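PDB 6TA8: tyrocidine synthase 2 from Brevibacillus parabrevis, which belongs to the peptide synthetases and contains a condensation domain, with helices packed on mixed beta-sheets. Local coordinates for residues 359-362 against 363-367; 452-455 against 456-459. All blocks are in the same frame, centred on the assembly; numbering follows the deposited sequence.

Contact 1. Residues 359-362 against 363-367; sequences GYEI and LRTLT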
ATOM      1  N   GLY A 359      -0.386 -15.387   7.012  1.00 48.70           N
ATOM      2  CA  GLY A 359       0.543 -16.292   7.659  1.00 37.05           C
ATOM      3  C   GLY A 359       1.775 -16.656   6.862  1.00 42.46           C
ATOM      4  O   GLY A 359       2.669 -17.307   7.410  1.00 42.67           O
ATOM      5  N   TYR A 360       1.854 -16.253   5.591  1.00 42.90           N
ATOM      6  CA  TYR A 360       2.984 -16.658   4.757  1.00 43.12           C
ATOM      7  C   TYR A 360       4.293 -16.075   5.276  1.00 45.11           C
ATOM      8  O   TYR A 360       5.199 -16.813   5.680  1.00 44.45           O
ATOM      9  CB  TYR A 360       2.750 -16.240   3.304  1.00 47.47           C
ATOM     10  CG  TYR A 360       3.838 -16.722   2.369  1.00 48.98           C
ATOM     11  CD1 TYR A 360       3.820 -18.014   1.864  1.00 49.80           C
ATOM     12  CD2 TYR A 360       4.890 -15.890   2.001  1.00 45.82           C
ATOM     13  CE1 TYR A 360       4.811 -18.465   1.015  1.00 52.28           C
ATOM     14  CE2 TYR A 360       5.888 -16.333   1.152  1.00 45.83           C
ATOM     15  CZ  TYR A 360       5.843 -17.623   0.662  1.00 52.32           C
ATOM     16  OH  TYR A 360       6.830 -18.075  -0.183  1.00 50.28           O
ATOM     17  N   GLU A 361       4.414 -14.746   5.265  1.00 48.86           N
ATOM     18  CA  GLU A 361       5.662 -14.112   5.672  1.00 47.10           C
ATOM     19  C   GLU A 361       5.868 -14.132   7.180  1.00 50.48           C
ATOM     20  O   GLU A 361       6.997 -13.927   7.639  1.00 49.98           O
ATOM     21  CB  GLU A 361       5.721 -12.675   5.155  1.00 52.14           C
ATOM     22  CG  GLU A 361       6.079 -12.577   3.681  1.00 51.55           C
ATOM     23  CD  GLU A 361       7.551 -12.308   3.455  1.00 53.86           C
ATOM     24  OE1 GLU A 361       8.170 -11.621   4.296  1.00 60.32           O
ATOM     25  OE2 GLU A 361       8.099 -12.796   2.445  1.00 57.35           O
ATOM     26  N   ILE A 362       4.813 -14.381   7.961  1.00 49.40           N
ATOM     27  CA  ILE A 362       5.003 -14.623   9.387  1.00 44.38           C
ATOM     28  C   ILE A 362       5.790 -15.906   9.600  1.00 48.24           C
ATOM     29  O   ILE A 362       6.585 -16.012  10.541  1.00 54.33           O
ATOM     30  CB  ILE A 362       3.644 -14.666  10.114  1.00 42.31           C
ATOM     31  CG1 ILE A 362       2.875 -13.363   9.903  1.00 46.82           C
ATOM     32  CG2 ILE A 362       3.830 -14.915  11.600  1.00 48.70           C
ATOM     33  CD1 ILE A 362       1.549 -13.321  10.630  1.00 51.50           C
ATOM     34  N   LEU A 363       5.599 -16.892   8.720  1.00 47.15           N
ATOM     35  CA  LEU A 363       6.281 -18.173   8.860  1.00 46.19           C
ATOM     36  C   LEU A 363       7.759 -18.095   8.498  1.00 49.07           C
ATOM     37  O   LEU A 363       8.537 -18.942   8.950  1.00 54.19           O
ATOM     38  CB  LEU A 363       5.592 -19.230   7.994  1.00 45.94           C
ATOM     39  CG  LEU A 363       4.286 -19.822   8.530  1.00 51.04           C
ATOM     40  CD1 LEU A 363       3.541 -20.573   7.434  1.00 46.05           C
ATOM     41  CD2 LEU A 363       4.551 -20.732   9.720  1.00 49.14           C
ATOM     42  N   ARG A 364       8.168 -17.108   7.700  1.00 57.18           N
ATOM     43  CA  ARG A 364       9.561 -16.990   7.286  1.00 58.91           C
ATOM     44  C   ARG A 364      10.322 -15.895   8.020  1.00 53.19           C
ATOM     45  O   ARG A 364      11.541 -15.795   7.852  1.00 59.11           O
ATOM     46  CB  ARG A 364       9.653 -16.736   5.775  1.00 59.99           C
ATOM     47  CG  ARG A 364       8.977 -15.462   5.310  1.00 58.30           C
ATOM     48  CD  ARG A 364       9.334 -15.142   3.867  1.00 57.59           C
ATOM     49  NE  ARG A 364      10.751 -14.833   3.704  1.00 62.45           N
ATOM     50  CZ  ARG A 364      11.263 -13.609   3.794  1.00 67.78           C
ATOM     51  NH1 ARG A 364      10.477 -12.575   4.055  1.00 60.32           N
ATOM     52  NH2 ARG A 364      12.565 -13.420   3.628  1.00 65.91           N
ATOM     53  N   THR A 365       9.647 -15.080   8.826  1.00 51.02           N
ATOM     54  CA  THR A 365      10.297 -13.974   9.517  1.00 59.83           C
ATOM     55  C   THR A 365      10.141 -14.005  11.029  1.00 58.09           C
ATOM     56  O   THR A 365      10.993 -13.452  11.728  1.00 57.42           O
ATOM     57  CB  THR A 365       9.762 -12.629   9.000  1.00 59.95           C
ATOM     58  OG1 THR A 365       8.330 -12.665   8.957  1.00 64.22           O
ATOM     59  CG2 THR A 365      10.300 -12.338   7.608  1.00 55.93           C
ATOM     60  N   LEU A 366       9.088 -14.634  11.556  1.00 61.48           N
ATOM     61  CA  LEU A 366       8.813 -14.602  12.985  1.00 55.53           C
ATOM     62  C   LEU A 366       8.728 -15.970  13.646  1.00 57.41           C
ATOM     63  O   LEU A 366       8.960 -16.058  14.856  1.00 62.81           O
ATOM     64  CB  LEU A 366       7.500 -13.851  13.262  1.00 48.27           C
ATOM     65  CG  LEU A 366       7.384 -12.420  12.736  1.00 50.82           C
ATOM     66  CD1 LEU A 366       6.045 -11.822  13.138  1.00 43.53           C
ATOM     67  CD2 LEU A 366       8.535 -11.562  13.240  1.00 52.67           C
ATOM     68  N   THR A 367       8.401 -17.027  12.905  1.00 57.40           N
ATOM     69  CA  THR A 367       8.222 -18.340  13.512  1.00 55.14           C
ATOM     70  C   THR A 367       9.556 -18.884  14.013  1.00 55.90           C
ATOM     71  O   THR A 367      10.543 -18.919  13.273  1.00 59.59           O
ATOM     72  CB  THR A 367       7.598 -19.308  12.509  1.00 58.31           C
ATOM     73  OG1 THR A 367       6.319 -18.809  12.098  1.00 53.26           O
ATOM     74  CG2 THR A 367       7.417 -20.683  13.136  1.00 54.80           C
TER
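Glu361 and Arg364, one helical turn apart, extend alongside each other in the same direction, joined by a salt bridge at their ends. Arg364 NH1 lies 2.5 Å from Glu361 OE1, a short bond with an N-H...O angle of 132°. It meets the carboxylate on its syn side, 28° out of the carboxylate plane, yet the oxygen stays at the edge of the guanidinium, almost in its plane. Both chains fold to make this fit: Arg364 holds CG between its backbone N and carbonyl carbon (chi1 61°) and bends again at chi3, while Glu361 bends at chi2. Glu361 OE2 consequently rests against the aliphatic part of the arginine, 3.0 Å from Arg364 CD.

On another side of the helix, Ile362 turns its CG2 branch to Leu366, whose CD1 is 4.1 Å away, the two chains crossing obliquely. Gly359 O accepts the Leu363 N-H, which stands above the carbonyl plane, and also touches Leu363 CG at 3.2 Å. Ile362 O gathers the bonds that follow, taking Leu366 N at 3.0 Å and Thr367 OG1 at 3.2 Å from opposite faces of its carbonyl plane; Thr367 N adds a weak bond.

The apolar flank of Ile362 and Leu366 packs on Leu208 and Ala212 of helix 201-212 and on Pro39 of helix 39-46. Tyr360 stands edge-to-face with Trp224 and Phe377 and reaches Tyr327 and Pro328 of strand 325-332, so this short helix is wedged between helices and a sheet-edge strand.

Contact 2. Residues 452-455 against 456-459; sequences ADSY and RKHL
Leu459 CD1 sits over one face of the Tyr455 ring, one turn further along the helix, in a CH-pi contact 4.2 Å from the ring centroid and only 15° off the ring normal, displaced toward the rim. With CG anti to the backbone N (chi1 -172°), the Tyr455 ring is placed where Leu459 can lie over it on the buried side; there Ala284 of helix 277-293 touches both side chains and Tyr455 OH donates to Leu281 O.

His458 adds a side-chain bond to the backbone: its ND1-H donates a hydrogen bond to Ser454 O at 2.7 Å, with an N-H...O angle of 155° and the oxygen at the ring edge, tilted slightly from its plane. This links the imidazole to the carbonyl four residues back, while the helix is carried by i to i+4 bonds such as Lys457 N to Asp453 O at 3.1 Å.

The solvent side is looser. Asp453 and Arg456 lie alongside each other, their carboxylate and guanidinium planes 42° apart, in a long salt bridge of 3.6 Å between OD1 and NH2. The exposed Lys457 bends back at chi2 and chi4, bringing NZ to 3.1 Å from OG of the buried Ser454, whose hydroxyl is hydrogen-bonded to Ser450 O.

Tyr455 and Leu459 face helix 277-293, Ala452 and part of Arg456 meet strand 250-256, and Asp453 and Lys457 lie exposed, as in an amphipathic alpha-helix laid against the mixed sheet of a condensation-domain fold.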
ATOM      1  N   ALA A 452      -1.363  -3.572 -21.000  1.00 46.83           N
ATOM      2  CA  ALA A 452      -2.452  -2.798 -20.412  1.00 55.95           C
ATOM      3  C   ALA A 452      -3.695  -2.838 -21.290  1.00 57.52           C
ATOM      4  O   ALA A 452      -4.819  -2.912 -20.779  1.00 57.36           O
ATOM      5  CB  ALA A 452      -2.005  -1.358 -20.176  1.00 51.46           C
ATOM      6  N   ASP A 453      -3.518  -2.784 -22.612  1.00 53.57           N
ATOM      7  CA  ASP A 453      -4.662  -2.898 -23.509  1.00 60.91           C
ATOM      8  C   ASP A 453      -5.244  -4.304 -23.494  1.00 57.32           C
ATOM      9  O   ASP A 453      -6.452  -4.477 -23.695  1.00 53.65           O
ATOM     10  CB  ASP A 453      -4.262  -2.496 -24.929  1.00 59.97           C
ATOM     11  CG  ASP A 453      -3.859  -1.037 -25.030  1.00 68.77           C
ATOM     12  OD1 ASP A 453      -3.976  -0.314 -24.018  1.00 71.63           O
ATOM     13  OD2 ASP A 453      -3.424  -0.611 -26.122  1.00 70.92           O
ATOM     14  N   SER A 454      -4.407  -5.319 -23.261  1.00 54.98           N
ATOM     15  CA  SER A 454      -4.919  -6.676 -23.102  1.00 52.82           C
ATOM     16  C   SER A 454      -5.608  -6.855 -21.755  1.00 59.48           C
ATOM     17  O   SER A 454      -6.514  -7.687 -21.629  1.00 54.43           O
ATOM     18  CB  SER A 454      -3.784  -7.689 -23.258  1.00 52.00           C
ATOM     19  OG  SER A 454      -3.194  -7.601 -24.544  1.00 57.30           O
ATOM     20  N   TYR A 455      -5.192  -6.089 -20.745  1.00 56.81           N
ATOM     21  CA  TYR A 455      -5.854  -6.145 -19.447  1.00 55.07           C
ATOM     22  C   TYR A 455      -7.221  -5.474 -19.488  1.00 53.59           C
ATOM     23  O   TYR A 455      -8.128  -5.872 -18.748  1.00 56.68           O
ATOM     24  CB  TYR A 455      -4.967  -5.495 -18.384  1.00 55.63           C
ATOM     25  CG  TYR A 455      -5.462  -5.656 -16.965  1.00 50.03           C
ATOM     26  CD1 TYR A 455      -6.031  -6.849 -16.536  1.00 55.72           C
ATOM     27  CD2 TYR A 455      -5.351  -4.618 -16.048  1.00 48.83           C
ATOM     28  CE1 TYR A 455      -6.482  -6.998 -15.239  1.00 49.74           C
ATOM     29  CE2 TYR A 455      -5.799  -4.760 -14.750  1.00 56.83           C
ATOM     30  CZ  TYR A 455      -6.363  -5.952 -14.350  1.00 50.10           C
ATOM     31  OH  TYR A 455      -6.810  -6.100 -13.058  1.00 53.63           O
ATOM     32  N   ARG A 456      -7.390  -4.467 -20.346  1.00 51.01           N
ATOM     33  CA  ARG A 456      -8.678  -3.793 -20.460  1.00 55.45           C
ATOM     34  C   ARG A 456      -9.667  -4.611 -21.283  1.00 59.23           C
ATOM     35  O   ARG A 456     -10.853  -4.682 -20.941  1.00 53.33           O
ATOM     36  CB  ARG A 456      -8.492  -2.404 -21.071  1.00 48.68           C
ATOM     37  CG  ARG A 456      -9.774  -1.776 -21.589  1.00 50.70           C
ATOM     38  CD  ARG A 456      -9.634  -0.274 -21.730  1.00 53.53           C
ATOM     39  NE  ARG A 456      -8.419   0.097 -22.448  1.00 59.25           N
ATOM     40  CZ  ARG A 456      -7.995   1.347 -22.597  1.00 56.07           C
ATOM     41  NH1 ARG A 456      -8.688   2.352 -22.076  1.00 52.81           N
ATOM     42  NH2 ARG A 456      -6.877   1.595 -23.267  1.00 59.50           N
ATOM     43  N   LYS A 457      -9.200  -5.241 -22.365  1.00 56.60           N
ATOM     44  CA  LYS A 457     -10.081  -6.041 -23.206  1.00 55.05           C
ATOM     45  C   LYS A 457     -10.627  -7.267 -22.488  1.00 57.69           C
ATOM     46  O   LYS A 457     -11.574  -7.885 -22.988  1.00 59.64           O
ATOM     47  CB  LYS A 457      -9.350  -6.470 -24.482  1.00 57.36           C
ATOM     48  CG  LYS A 457      -8.391  -7.636 -24.307  1.00 59.39           C
ATOM     49  CD  LYS A 457      -8.307  -8.466 -25.579  1.00 58.46           C
ATOM     50  CE  LYS A 457      -7.157  -9.460 -25.524  1.00 63.29           C
ATOM     51  NZ  LYS A 457      -5.832  -8.791 -25.650  1.00 55.50           N
ATOM     52  N   HIS A 458     -10.062  -7.633 -21.339  1.00 58.50           N
ATOM     53  CA  HIS A 458     -10.602  -8.706 -20.515  1.00 54.66           C
ATOM     54  C   HIS A 458     -11.466  -8.197 -19.372  1.00 54.23           C
ATOM     55  O   HIS A 458     -12.396  -8.895 -18.957  1.00 63.34           O
ATOM     56  CB  HIS A 458      -9.468  -9.567 -19.951  1.00 48.47           C
ATOM     57  CG  HIS A 458      -8.804 -10.434 -20.974  1.00 49.49           C
ATOM     58  ND1 HIS A 458      -7.596 -10.111 -21.554  1.00 61.14           N
ATOM     59  CD2 HIS A 458      -9.183 -11.611 -21.526  1.00 50.39           C
ATOM     60  CE1 HIS A 458      -7.257 -11.053 -22.415  1.00 60.21           C
ATOM     61  NE2 HIS A 458      -8.203 -11.976 -22.417  1.00 53.56           N
ATOM     62  N   LEU A 459     -11.181  -7.000 -18.852  1.00 56.42           N
ATOM     63  CA  LEU A 459     -12.061  -6.399 -17.855  1.00 52.76           C
ATOM     64  C   LEU A 459     -13.419  -6.071 -18.462  1.00 52.73           C
ATOM     65  O   LEU A 459     -14.464  -6.350 -17.862  1.00 62.67           O
ATOM     66  CB  LEU A 459     -11.415  -5.143 -17.271  1.00 49.38           C
ATOM     67  CG  LEU A 459     -10.337  -5.344 -16.206  1.00 52.40           C
ATOM     68  CD1 LEU A 459      -9.732  -4.007 -15.802  1.00 53.75           C
ATOM     69  CD2 LEU A 459     -10.907  -6.064 -14.998  1.00 58.14           C
TER

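Overall arrangement
Contacts 1 and 2 lie in different helices, their centres about 35 Å apart and nearest atoms about 21 Å apart, without touching. Both are partly buried, and each pairs an apolar side with a charged acid-arginine pair on the more exposed side. The acid-arginine pair is tighter in contact 1 than in contact 2. The buried sides differ too: contact 1 uses aliphatic branches between helices 39-46 and 201-212, with an aromatic cluster beside them, whereas contact 2 rests an aliphatic group on an aromatic face against helix 277-293. Contact 1 belongs to a short, weakly bonded helix and the turn after it; contact 2 lies within the long helix 445-466.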